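Local coordinates for MAR1 Ribonuclease (Caenorhabditis elegans, PDB 2B34) that acts as a ribonuclease, a hydrolase of the isochorismatase family, at the interface of chains A and B. Numbering follows the deposited sequence. Chains: chain A/B, MAR1 Ribonuclease.

The interface of chains A and B. Residues chain A 9, 167; chain B 117, 120-121, 124.
A:Arg9 meets B:Gln117, B:Tyr120, B:Asp121 and B:Glu124 in a charged, arginine-to-helix subunit interface that ties a loop near the start of one copy to helix 111-124 of another within the deposited four-chain assembly. The guanidinium reaches across to the helix surface, and its two terminal nitrogens make the hydrogen bonds and salt bridges described here. A:Arg9 NH1 forms salt bridges to two carboxylates: B:Asp121 OD1 at 2.7 Å from NH1, lying almost in the guanidinium plane and met close to the line of its own bond to carbon, and B:Glu124 OE2, likewise 2.7 Å from NH1 but approached from above its carboxylate plane. Both bonds bend moderately from straight, with 151° at H for the one to B:Glu124. On the other terminal nitrogen, A:Arg9 NH2 donates to the amide oxygen OE1 of B:Gln117 at 2.8 Å, with this acceptor tilted from the guanidinium plane; a longer bond from NH2 to B:Asp121 OD1 is weak. One guanidinium face rests on the aliphatic CB of B:Tyr120, which sits over its centre 3.4 Å from A:Arg9 CZ, while B:Tyr120 CD2 lies 3.7 Å from A:Arg9 NE, the ring and guanidinium planes being steeply inclined. Bends at chi2 and chi3 (the latter -67°) bring the arginine tip over B:Tyr120 CB and between its polar partners. Replacing A:Arg9 by an alanine would probably leave the two carboxylates without their cationic mate and B:Gln117 OE1 without this donor. Beside this cluster, B:Gln117 NE2 makes a looser approach to A:Gly167 CA, 3.9 Å away. If this pairing is the biological one, the patch would join the N-terminal loop of one subunit to a helix of its neighbour by directional, charge-paired contacts.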
# COMPACT_ATOMS: atom_id res chain seq x y z
N ARG A 9 21.14 -2.97 -3.70
CA ARG A 9 21.47 -3.11 -5.11
C ARG A 9 22.07 -4.48 -5.42
O ARG A 9 23.26 -4.72 -5.21
CB ARG A 9 22.43 -2.00 -5.57
CG ARG A 9 21.96 -0.57 -5.27
CD ARG A 9 20.55 -0.25 -5.82
NE ARG A 9 20.50 -0.22 -7.29
CZ ARG A 9 20.89 0.81 -8.04
NH1 ARG A 9 21.37 1.91 -7.48
NH2 ARG A 9 20.80 0.73 -9.36
N GLY A 167 17.80 -6.42 -13.58
CA GLY A 167 18.44 -5.67 -12.51
C GLY A 167 19.81 -6.22 -12.16
O GLY A 167 20.73 -5.47 -11.84
N GLN B 117 15.81 1.51 -11.99
CA GLN B 117 17.24 1.63 -11.74
C GLN B 117 17.69 3.08 -11.69
O GLN B 117 18.50 3.45 -10.84
CB GLN B 117 18.05 0.85 -12.79
CG GLN B 117 17.80 -0.66 -12.79
CD GLN B 117 18.03 -1.30 -11.44
OE1 GLN B 117 18.95 -0.92 -10.71
NE2 GLN B 117 17.21 -2.29 -11.10
N TYR B 120 16.61 4.24 -8.21
CA TYR B 120 17.56 3.81 -7.18
C TYR B 120 18.84 4.64 -7.18
O TYR B 120 19.29 5.09 -6.12
CB TYR B 120 17.90 2.32 -7.33
CG TYR B 120 16.82 1.34 -6.92
CD1 TYR B 120 15.82 1.71 -6.02
CD2 TYR B 120 16.82 0.03 -7.41
CE1 TYR B 120 14.83 0.80 -5.63
CE2 TYR B 120 15.84 -0.88 -7.03
CZ TYR B 120 14.85 -0.49 -6.14
OH TYR B 120 13.89 -1.39 -5.75
N ASP B 121 19.41 4.85 -8.36
CA ASP B 121 20.64 5.62 -8.53
C ASP B 121 20.50 7.06 -8.05
O ASP B 121 21.40 7.58 -7.40
CB ASP B 121 21.07 5.62 -10.00
CG ASP B 121 21.84 4.37 -10.38
OD1 ASP B 121 22.05 3.50 -9.51
OD2 ASP B 121 22.24 4.26 -11.56
N GLU B 124 20.21 7.37 -4.21
CA GLU B 124 21.56 7.20 -3.68
C GLU B 124 22.35 8.49 -3.71
O GLU B 124 23.12 8.78 -2.79
CB GLU B 124 22.32 6.15 -4.48
CG GLU B 124 22.02 4.72 -4.10
CD GLU B 124 22.70 3.71 -5.02
OE1 GLU B 124 23.63 4.09 -5.76
OE2 GLU B 124 22.29 2.54 -4.99